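PDB 3TAH: ferrous iron uptake transporter protein B from Streptococcus thermophilus, which probably drives GTP-dependent uptake of ferrous iron across the cell membrane, the present chain being its cytosolic, nucleotide-binding G-protein part. Local coordinates for residues 82-87 and 104-109; 110-115 and 136-141; 130-135 and 254-259. The protein carries 1 engineered substitution. All blocks are in the same frame, centred on the assembly; numbering follows the deposited sequence. Where two conformers were deposited one is given.

Contact 1: 82-87 and 104-109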
loop_
_atom_site.group_PDB
_atom_site.type_symbol
_atom_site.label_atom_id
_atom_site.label_comp_id
_atom_site.label_asym_id
_atom_site.label_seq_id
_atom_site.Cartn_x
_atom_site.Cartn_y
_atom_site.Cartn_z
ATOM N N ASP A 82 3.567 -8.719 -8.913
ATOM C CA ASP A 82 4.895 -8.229 -9.205
ATOM C C ASP A 82 5.043 -6.766 -8.817
ATOM O O ASP A 82 6.120 -6.362 -8.429
ATOM C CB ASP A 82 5.210 -8.396 -10.690
ATOM C CG ASP A 82 5.201 -9.857 -11.115
ATOM O OD1 ASP A 82 6.090 -10.595 -10.674
ATOM O OD2 ASP A 82 4.307 -10.256 -11.875
ATOM N N SER A 83 3.958 -6.002 -8.940
ATOM C CA SER A 83 3.936 -4.552 -8.736
ATOM C C SER A 83 2.611 -4.142 -8.116
ATOM O O SER A 83 1.599 -4.802 -8.337
ATOM C CB SER A 83 4.083 -3.857 -10.102
ATOM O OG SER A 83 3.416 -2.600 -10.150
ATOM N N ILE A 84 2.618 -3.067 -7.327
ATOM C CA ILE A 84 1.383 -2.425 -6.882
ATOM C C ILE A 84 1.284 -1.097 -7.631
ATOM O O ILE A 84 2.222 -0.309 -7.571
ATOM C CB ILE A 84 1.368 -2.137 -5.371
ATOM C CG1 ILE A 84 1.313 -3.431 -4.561
ATOM C CG2 ILE A 84 0.150 -1.284 -4.991
ATOM C CD1 ILE A 84 1.444 -3.194 -3.053
ATOM N N LEU A 85 0.164 -0.865 -8.320
ATOM C CA LEU A 85 -0.142 0.423 -8.953
ATOM C C LEU A 85 -1.220 1.065 -8.079
ATOM O O LEU A 85 -2.386 0.642 -8.058
ATOM C CB LEU A 85 -0.596 0.247 -10.406
ATOM C CG LEU A 85 -0.922 1.528 -11.186
ATOM C CD1 LEU A 85 0.179 2.573 -11.149
ATOM C CD2 LEU A 85 -1.230 1.153 -12.637
ATOM N N ASN A 86 -0.793 2.075 -7.330
ATOM C CA ASN A 86 -1.590 2.708 -6.288
ATOM C C ASN A 86 -2.219 3.966 -6.880
ATOM O O ASN A 86 -1.502 4.916 -7.200
ATOM C CB ASN A 86 -0.676 2.995 -5.072
ATOM C CG ASN A 86 -1.363 3.734 -3.931
ATOM O OD1 ASN A 86 -0.696 4.417 -3.139
ATOM N ND2 ASN A 86 -2.679 3.599 -3.822
ATOM N N VAL A 87 -3.546 3.954 -7.024
ATOM C CA VAL A 87 -4.309 5.113 -7.521
ATOM C C VAL A 87 -4.598 6.030 -6.329
ATOM O O VAL A 87 -5.234 5.619 -5.353
ATOM C CB VAL A 87 -5.626 4.687 -8.220
ATOM C CG1 VAL A 87 -6.397 5.901 -8.747
ATOM C CG2 VAL A 87 -5.328 3.703 -9.343
ATOM N N ILE A 104 3.347 0.187 0.759
ATOM C CA ILE A 104 4.810 0.140 0.664
ATOM C C ILE A 104 5.353 -0.947 1.590
ATOM O O ILE A 104 6.260 -1.693 1.231
ATOM C CB ILE A 104 5.452 1.525 0.977
ATOM C CG1 ILE A 104 5.050 2.559 -0.094
ATOM C CG2 ILE A 104 6.988 1.412 1.050
ATOM C CD1 ILE A 104 5.390 4.032 0.226
ATOM N N GLU A 105 4.779 -1.036 2.786
ATOM C CA GLU A 105 5.236 -1.969 3.815
ATOM C C GLU A 105 5.042 -3.452 3.452
ATOM O O GLU A 105 5.704 -4.314 4.028
ATOM C CB GLU A 105 4.553 -1.634 5.138
ATOM C CG GLU A 105 5.066 -0.295 5.683
ATOM C CD GLU A 105 4.190 0.333 6.741
ATOM O OE1 GLU A 105 3.086 -0.185 7.029
ATOM O OE2 GLU A 105 4.625 1.365 7.293
ATOM N N THR A 106 4.163 -3.750 2.497
ATOM C CA THR A 106 3.994 -5.132 2.020
ATOM C C THR A 106 5.257 -5.689 1.348
ATOM O O THR A 106 5.429 -6.914 1.227
ATOM C CB THR A 106 2.823 -5.272 1.013
ATOM O OG1 THR A 106 3.166 -4.613 -0.214
ATOM C CG2 THR A 106 1.497 -4.732 1.586
ATOM N N GLY A 107 6.134 -4.794 0.892
ATOM C CA GLY A 107 7.335 -5.174 0.187
ATOM C C GLY A 107 7.175 -5.429 -1.302
ATOM O O GLY A 107 8.155 -5.792 -1.944
ATOM N N ILE A 108 5.971 -5.258 -1.852
ATOM C CA ILE A 108 5.772 -5.311 -3.300
ATOM C C ILE A 108 5.902 -3.874 -3.795
ATOM O O ILE A 108 5.105 -3.026 -3.385
ATOM C CB ILE A 108 4.403 -5.826 -3.679
ATOM C CG1 ILE A 108 4.194 -7.232 -3.127
ATOM C CG2 ILE A 108 4.259 -5.827 -5.194
ATOM C CD1 ILE A 108 2.849 -7.783 -3.453
ATOM N N PRO A 109 6.895 -3.585 -4.656
ATOM C CA PRO A 109 7.158 -2.182 -5.050
ATOM C C PRO A 109 5.935 -1.437 -5.553
ATOM O O PRO A 109 5.189 -1.968 -6.386
ATOM C CB PRO A 109 8.204 -2.322 -6.154
ATOM C CG PRO A 109 8.948 -3.509 -5.718
ATOM C CD PRO A 109 7.903 -4.475 -5.271
HETATM O O HOH W 1 5.345 -0.781 -8.946
#

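Contact 2: 110-115 and 136-141. With BGO (3'-O-(N-methylanthraniloyl)guanosine-5'-diphosphate), chain C.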
loop_
_atom_site.group_PDB
_atom_site.type_symbol
_atom_site.label_atom_id
_atom_site.label_comp_id
_atom_site.label_asym_id
_atom_site.label_seq_id
_atom_site.Cartn_x
_atom_site.Cartn_y
_atom_site.Cartn_z
ATOM N N VAL A 110 5.752 -0.235 -5.020
ATOM C CA VAL A 110 4.613 0.620 -5.323
ATOM C C VAL A 110 4.978 1.668 -6.370
ATOM O O VAL A 110 6.070 2.236 -6.311
ATOM C CB VAL A 110 4.117 1.314 -4.023
ATOM C CG1 VAL A 110 3.129 2.423 -4.319
ATOM C CG2 VAL A 110 3.528 0.256 -3.077
ATOM N N THR A 111 4.066 1.887 -7.328
ATOM C CA THR A 111 4.113 2.986 -8.292
ATOM C C THR A 111 2.777 3.734 -8.108
ATOM O O THR A 111 1.725 3.100 -8.036
ATOM C CB THR A 111 4.244 2.479 -9.732
ATOM O OG1 THR A 111 5.522 1.851 -9.909
ATOM C CG2 THR A 111 4.082 3.627 -10.737
ATOM N N ILE A 112 2.808 5.063 -8.025
ATOM C CA ILE A 112 1.587 5.843 -7.767
ATOM C C ILE A 112 1.071 6.502 -9.040
ATOM O O ILE A 112 1.851 7.160 -9.723
ATOM C CB ILE A 112 1.809 6.931 -6.691
ATOM C CG1 ILE A 112 2.021 6.309 -5.302
ATOM C CG2 ILE A 112 0.627 7.907 -6.651
ATOM C CD1 ILE A 112 2.390 7.356 -4.201
ATOM N N ALA A 113 -0.220 6.311 -9.350
ATOM C CA ALA A 113 -0.929 7.108 -10.354
ATOM C C ALA A 113 -1.565 8.214 -9.523
ATOM O O ALA A 113 -2.513 7.976 -8.784
ATOM C CB ALA A 113 -1.996 6.298 -11.112
ATOM N N LEU A 114 -1.022 9.420 -9.651
ATOM C CA LEU A 114 -1.480 10.575 -8.910
ATOM C C LEU A 114 -2.596 11.131 -9.778
ATOM O O LEU A 114 -2.348 11.980 -10.647
ATOM C CB LEU A 114 -0.331 11.568 -8.688
ATOM C CG LEU A 114 -0.679 12.859 -7.930
ATOM C CD1 LEU A 114 -1.087 12.525 -6.503
ATOM C CD2 LEU A 114 0.461 13.870 -7.922
ATOM N N ASN A 115 -3.807 10.624 -9.517
ATOM C CA ASN A 115 -4.988 10.804 -10.362
ATOM C C ASN A 115 -5.787 12.061 -9.967
ATOM O O ASN A 115 -5.522 12.667 -8.927
ATOM C CB ASN A 115 -5.829 9.504 -10.341
ATOM C CG ASN A 115 -6.863 9.433 -11.462
ATOM O OD1 ASN A 115 -6.548 9.658 -12.630
ATOM N ND2 ASN A 115 -8.106 9.112 -11.108
ATOM N N LEU A 136 8.513 10.111 -0.910
ATOM C CA LEU A 136 7.798 8.841 -0.667
ATOM C C LEU A 136 8.634 7.600 -0.965
ATOM O O LEU A 136 8.287 6.514 -0.501
ATOM C CB LEU A 136 6.501 8.756 -1.481
ATOM C CG LEU A 136 5.318 9.579 -1.005
ATOM C CD1 LEU A 136 4.162 9.443 -2.003
ATOM C CD2 LEU A 136 4.866 9.165 0.413
ATOM N N GLY A 137 9.708 7.758 -1.739
ATOM C CA GLY A 137 10.562 6.652 -2.146
ATOM C C GLY A 137 9.890 5.719 -3.146
ATOM O O GLY A 137 10.217 4.536 -3.200
ATOM N N VAL A 138 8.947 6.247 -3.927
ATOM C CA VAL A 138 8.257 5.481 -4.967
ATOM C C VAL A 138 8.094 6.328 -6.219
ATOM O O VAL A 138 7.993 7.552 -6.127
ATOM C CB VAL A 138 6.857 5.009 -4.550
ATOM C CG1 VAL A 138 6.954 4.084 -3.328
ATOM C CG2 VAL A 138 5.890 6.187 -4.316
ATOM N N PRO A 139 8.057 5.680 -7.393
ATOM C CA PRO A 139 7.729 6.438 -8.598
ATOM C C PRO A 139 6.328 7.036 -8.494
ATOM O O PRO A 139 5.423 6.402 -7.941
ATOM C CB PRO A 139 7.770 5.381 -9.716
ATOM C CG PRO A 139 8.512 4.219 -9.153
ATOM C CD PRO A 139 8.372 4.271 -7.679
ATOM N N VAL A 140 6.162 8.249 -9.017
ATOM C CA VAL A 140 4.859 8.901 -9.078
ATOM C C VAL A 140 4.663 9.472 -10.487
ATOM O O VAL A 140 5.555 10.147 -11.005
ATOM C CB VAL A 140 4.733 10.049 -8.040
ATOM C CG1 VAL A 140 3.336 10.670 -8.092
ATOM C CG2 VAL A 140 5.038 9.564 -6.612
ATOM N N VAL A 141 3.506 9.207 -11.084
ATOM C CA VAL A 141 3.124 9.744 -12.391
ATOM C C VAL A 141 1.750 10.416 -12.287
ATOM O O VAL A 141 0.783 9.790 -11.847
ATOM C CB VAL A 141 3.074 8.629 -13.462
ATOM C CG1 VAL A 141 2.594 9.194 -14.813
ATOM C CG2 VAL A 141 4.433 7.968 -13.619
HETATM C "C'" BGO C . -18.390 10.168 -11.900
HETATM N N1 BGO C . -10.352 13.424 -13.219
HETATM C C2 BGO C . -11.685 13.847 -13.020
HETATM N N2 BGO C . -12.012 15.119 -13.212
HETATM N N3 BGO C . -12.613 12.959 -12.630
HETATM C C4 BGO C . -12.265 11.668 -12.445
HETATM C C5 BGO C . -10.960 11.191 -12.627
HETATM C C6 BGO C . -9.974 12.091 -13.030
HETATM O O6 BGO C . -8.800 11.747 -13.219
HETATM N N7 BGO C . -10.985 9.885 -12.358
HETATM C C8 BGO C . -12.224 9.528 -12.014
HETATM N N9 BGO C . -12.989 10.625 -12.079
HETATM P PA BGO C . -14.224 6.022 -10.015
HETATM P PB BGO C . -13.242 4.270 -7.902
HETATM C "C1'" BGO C . -19.459 11.279 -11.993
HETATM O "O1'" BGO C . -18.532 9.105 -12.491
HETATM O O1A BGO C . -13.367 5.491 -11.079
HETATM C C1B BGO C . -14.379 10.811 -11.792
HETATM O O1B BGO C . -11.958 4.435 -7.220
HETATM C "C2'" BGO C . -20.503 11.204 -12.927
HETATM N "N2'" BGO C . -20.638 10.177 -13.771
HETATM O "O2'" BGO C . -15.811 9.943 -13.443
HETATM O O2A BGO C . -15.646 5.559 -9.901
HETATM C C2B BGO C . -15.324 9.772 -12.127
HETATM O O2B BGO C . -13.261 3.261 -8.946
HETATM C "C3'" BGO C . -21.433 12.239 -12.964
HETATM O "O3'" BGO C . -17.303 10.363 -11.204
HETATM O O3A BGO C . -13.543 5.740 -8.566
HETATM C C3B BGO C . -16.371 9.266 -11.238
HETATM O O3B BGO C . -14.400 4.166 -6.956
HETATM C "C4'" BGO C . -21.326 13.321 -12.112
HETATM O "O4'" BGO C . -14.495 10.619 -10.337
HETATM C C4B BGO C . -15.606 9.641 -9.970
HETATM C "C5'" BGO C . -20.294 13.406 -11.186
HETATM O "O5'" BGO C . -14.214 7.629 -10.111
HETATM C C5B BGO C . -14.967 8.461 -9.215
HETATM C "C6'" BGO C . -19.352 12.372 -11.129
HETATM C "CM'" BGO C . -21.924 9.804 -14.388
#

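Contact 3: 130-135 and 254-259. With MG (magnesium ion), chain E.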
loop_
_atom_site.group_PDB
_atom_site.type_symbol
_atom_site.label_atom_id
_atom_site.label_comp_id
_atom_site.label_asym_id
_atom_site.label_seq_id
_atom_site.Cartn_x
_atom_site.Cartn_y
_atom_site.Cartn_z
ATOM N N ASP A 130 7.852 15.266 -8.795
ATOM C CA ASP A 130 9.142 14.616 -8.556
ATOM C C ASP A 130 9.566 14.709 -7.079
ATOM O O ASP A 130 10.192 13.768 -6.578
ATOM C CB ASP A 130 10.250 15.083 -9.514
ATOM C CG ASP A 130 10.833 16.384 -9.113
ATOM O OD1 ASP A 130 10.030 17.318 -8.911
ATOM O OD2 ASP A 130 12.066 16.474 -9.001
ATOM N N LYS A 131 9.235 15.810 -6.400
ATOM C CA LYS A 131 9.516 15.931 -4.962
ATOM C C LYS A 131 8.669 14.952 -4.154
ATOM O O LYS A 131 9.158 14.357 -3.204
ATOM C CB LYS A 131 9.288 17.350 -4.438
ATOM C CG LYS A 131 10.363 18.342 -4.859
ATOM C CD LYS A 131 10.291 19.603 -4.019
ATOM C CE LYS A 131 11.403 20.567 -4.398
ATOM N NZ LYS A 131 11.152 21.916 -3.834
ATOM N N LEU A 132 7.401 14.793 -4.528
ATOM C CA LEU A 132 6.534 13.808 -3.857
ATOM C C LEU A 132 7.114 12.402 -4.005
ATOM O O LEU A 132 7.181 11.648 -3.026
ATOM C CB LEU A 132 5.104 13.845 -4.407
ATOM C CG LEU A 132 4.096 12.894 -3.749
ATOM C CD1 LEU A 132 3.928 13.293 -2.295
ATOM C CD2 LEU A 132 2.756 12.887 -4.503
ATOM N N SER A 133 7.532 12.064 -5.225
ATOM C CA SER A 133 8.188 10.787 -5.528
ATOM C C SER A 133 9.456 10.617 -4.699
ATOM O O SER A 133 9.667 9.569 -4.070
ATOM C CB SER A 133 8.539 10.675 -7.018
ATOM O OG SER A 133 9.215 9.453 -7.314
ATOM N N TYR A 134 10.293 11.653 -4.681
ATOM C CA TYR A 134 11.564 11.578 -3.959
ATOM C C TYR A 134 11.345 11.220 -2.486
ATOM O O TYR A 134 11.987 10.316 -1.943
ATOM C CB TYR A 134 12.350 12.897 -4.061
ATOM C CG TYR A 134 13.702 12.804 -3.384
ATOM C CD1 TYR A 134 14.837 12.483 -4.117
ATOM C CD2 TYR A 134 13.842 13.010 -2.014
ATOM C CE1 TYR A 134 16.086 12.379 -3.505
ATOM C CE2 TYR A 134 15.090 12.897 -1.385
ATOM C CZ TYR A 134 16.203 12.588 -2.143
ATOM O OH TYR A 134 17.441 12.474 -1.556
ATOM N N HIS A 135 10.442 11.945 -1.839
ATOM C CA HIS A 135 10.226 11.792 -0.408
ATOM C C HIS A 135 9.387 10.581 -0.020
ATOM O O HIS A 135 9.552 10.065 1.088
ATOM C CB HIS A 135 9.716 13.106 0.169
ATOM C CG HIS A 135 10.779 14.153 0.194
ATOM N ND1 HIS A 135 10.819 15.208 -0.692
ATOM C CD2 HIS A 135 11.879 14.271 0.974
ATOM C CE1 HIS A 135 11.885 15.949 -0.436
ATOM N NE2 HIS A 135 12.544 15.404 0.569
ATOM N N GLU A 254 2.402 14.026 6.471
ATOM C CA GLU A 254 2.484 15.488 6.542
ATOM C C GLU A 254 3.877 16.019 6.203
ATOM O O GLU A 254 3.988 17.019 5.459
ATOM C CB GLU A 254 2.024 16.000 7.916
ATOM C CG GLU A 254 0.542 15.768 8.168
ATOM C CD GLU A 254 0.032 16.383 9.450
ATOM O OE1 GLU A 254 0.614 17.382 9.946
ATOM O OE2 GLU A 254 -0.983 15.862 9.953
ATOM N N ARG A 255 4.914 15.364 6.739
ATOM C CA ARG A 255 6.313 15.723 6.469
ATOM C C ARG A 255 6.621 15.610 4.985
ATOM O O ARG A 255 7.164 16.536 4.383
ATOM C CB ARG A 255 7.294 14.842 7.261
ATOM C CG ARG A 255 7.379 15.107 8.762
ATOM C CD ARG A 255 8.611 14.431 9.404
ATOM N NE ARG A 255 8.639 12.960 9.309
ATOM C CZ ARG A 255 8.063 12.094 10.145
ATOM N NH1 ARG A 255 7.351 12.496 11.193
ATOM N NH2 ARG A 255 8.190 10.778 9.920
ATOM N N VAL A 256 6.241 14.485 4.381
ATOM C CA VAL A 256 6.438 14.287 2.947
ATOM C C VAL A 256 5.719 15.362 2.131
ATOM O O VAL A 256 6.333 15.978 1.242
ATOM C CB VAL A 256 5.958 12.887 2.493
ATOM C CG1 VAL A 256 5.987 12.798 0.967
ATOM C CG2 VAL A 256 6.819 11.795 3.139
ATOM N N CYS A 257 4.442 15.601 2.427
ATOM C CA CYS A 257 3.663 16.577 1.654
ATOM C C CYS A 257 4.209 18.000 1.806
ATOM O O CYS A 257 4.220 18.754 0.837
ATOM C CB CYS A 257 2.172 16.504 1.985
ATOM S SG CYS A 257 1.435 14.927 1.478
ATOM N N GLN A 258 4.677 18.356 3.001
ATOM C CA GLN A 258 5.374 19.640 3.197
ATOM C C GLN A 258 6.665 19.732 2.371
ATOM O O GLN A 258 6.876 20.715 1.655
ATOM C CB GLN A 258 5.729 19.857 4.670
ATOM C CG GLN A 258 6.510 21.153 4.950
ATOM C CD GLN A 258 7.297 21.098 6.239
ATOM O OE1 GLN A 258 7.071 21.910 7.126
ATOM N NE2 GLN A 258 8.215 20.142 6.358
ATOM N N MET A 259 7.534 18.727 2.490
ATOM C CA MET A 259 8.791 18.684 1.720
ATOM C C MET A 259 8.550 18.593 0.204
ATOM O O MET A 259 9.458 18.900 -0.578
ATOM C CB MET A 259 9.698 17.524 2.167
ATOM C CG MET A 259 10.270 17.658 3.583
ATOM S SD MET A 259 11.404 16.330 4.084
ATOM C CE MET A 259 10.350 14.873 4.145
HETATM MG MG MG E . 9.219 18.916 -9.915
HETATM O O HOH W 2 7.656 17.622 -10.761
HETATM O O HOH W 3 10.731 19.995 -8.947
HETATM O O HOH W 4 8.433 20.464 -10.991
#

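Contact 1: 82-87 and 104-109
I84 meets the 104-109 segment both through its backbone and through its side chain. Its N-H points almost straight at the carbonyl of P109, with I84 N and P109 O 3.0 Å apart and an N-H...O angle of 178°; the donor stands 23° out of the carbonyl plane. The tight part of the contact lies beside this bond. With CG1 anti to the carbonyl carbon (chi1 -68°), I84 sends CG1 to CG2 of I108 at 3.8 Å, the two side chains crossing at about a right angle. Farther out, CD1 of I84 lies 3.7 Å from the backbone O of I108 and 3.6 Å from OG1 of T106, so the methyl packs against two polar atoms. That hydroxyl is engaged on its own side of the turn: it bonds to L103 O and weakly accepts I108 N. CG2 of I108 also packs against the backbone of S83, 3.8 Å from its carbonyl carbon. The D82 end is looser and more open to solvent. There CD of P109 only approaches the O of D82 at 4.1 Å, and the carboxylate of D82 turns elsewhere, OD2 accepting the backbone N of E5. Beside the I84-P109 bond a water lies 2.8 Å from P109 O and 2.9 Å from S83 OG, bridging the two, so P109 O is approached by both I84 N and the water. G107, with positive phi, turns the chain out of helix 93-105 and toward the sheet. The contact thus closes a beta-alpha-beta crossover: strand 83-89 leads into helix 93-105, whose exit brings P109 alongside the start of strand 83-89, ready for strand 110-115. Strand 4-10 flanks strand 83-89 on its other edge, and F200 of helix 198-206 touches T106.

Contact 2: 110-115 and 136-141
I112 is held through both its N-H and its C=O by the 136-141 segment: I112 N donates to P139 O at 2.9 Å, and I112 O accepts V141 N at 3.0 Å. The second bond runs nearly along the C=O axis (C=O...N angle 169°). A third, L114 N to V141 O at 2.9 Å, is tilted 32° from the carbonyl plane and continues the parallel pairing of strands 110-115 and 140-142. Beyond the backbone, I112 and V140 lie side by side on one face of the sheet, where CG1 of V140 also reaches CB of L114 at 3.8 Å. The tip of I112 extends farther: its CD1 touches CG2 of V138 at 3.7 Å and, with the side chains crossing at about a right angle, CD1 of L136 at 3.5 Å. Toward the start of the strand, CG of the P139 ring sits 3.9 Å from OG1 of T111. At the other end N115 turns its side chain to the nucleotide, its ND2 donating to N7 of the guanine at 3.2 Å, while its OD1 bonds to T143. Backbone bonds and apolar packing set the strand, whose last residue offers guanine a carboxamide, as in the G4 motif of GTPases.

Contact 3: 130-135 and 254-259
H135 lays its ring against M259, and its atoms can be followed outward. CB touches CG1 of V256 at 3.8 Å. CG, anti to the carbonyl carbon (chi1 -71°), has CE of M259 at 4.0 Å. CD2 of H135 meets CE of M259 at 3.6 Å, and NE2 lies 3.8 Å from SD of M259. CE1 is nearest CB of M259, which stands over the middle of the ring, 9° off its normal, in a CH-pi contact; the sulfur approaches obliquely. The opposite face is covered by CD2 of Y134. ND1 donates back to K131 O at 3.1 Å, an oxygen that also accepts H135 N from the other side of its plane; this bond helps fix the ring's rotation. Deeper in, CD1 of L132 meets CG1 of V256 at 3.9 Å, the two side chains crossing at about a right angle. D130 takes no part in the interface; its OD1 binds the magnesium ion together with N128 and three waters. Segments 130-135 and 254-259 pack at 144° with axes 8.8 Å apart and no hydrogen bond between them: helix-helix packing that joins the G domain to helix 241-259 of the FeoB cytosolic helical domain.

How the contacts relate
Contacts 1 and 2 share the central sheet of the G domain, their centres 10 Å apart, and meet where N86 of strand 83-89 is hydrogen-bonded through its backbone to T111 and A113 of strand 110-115. Contact 1 closes before contact 2 opens along the chain. The centre of contact 3 is 11 Å from that of contact 2 and 18 Å from that of contact 1; its first segment falls between the two segments of contact 2, so these two cross in sequence. Helix 129-136 leads into strand 140-142, and S133 OG bonds to V138 O between them. Together they run from the inner sheet, through its edge strand, to the C-terminal helix of the helical domain, linking the nucleotide-binding strands to that domain.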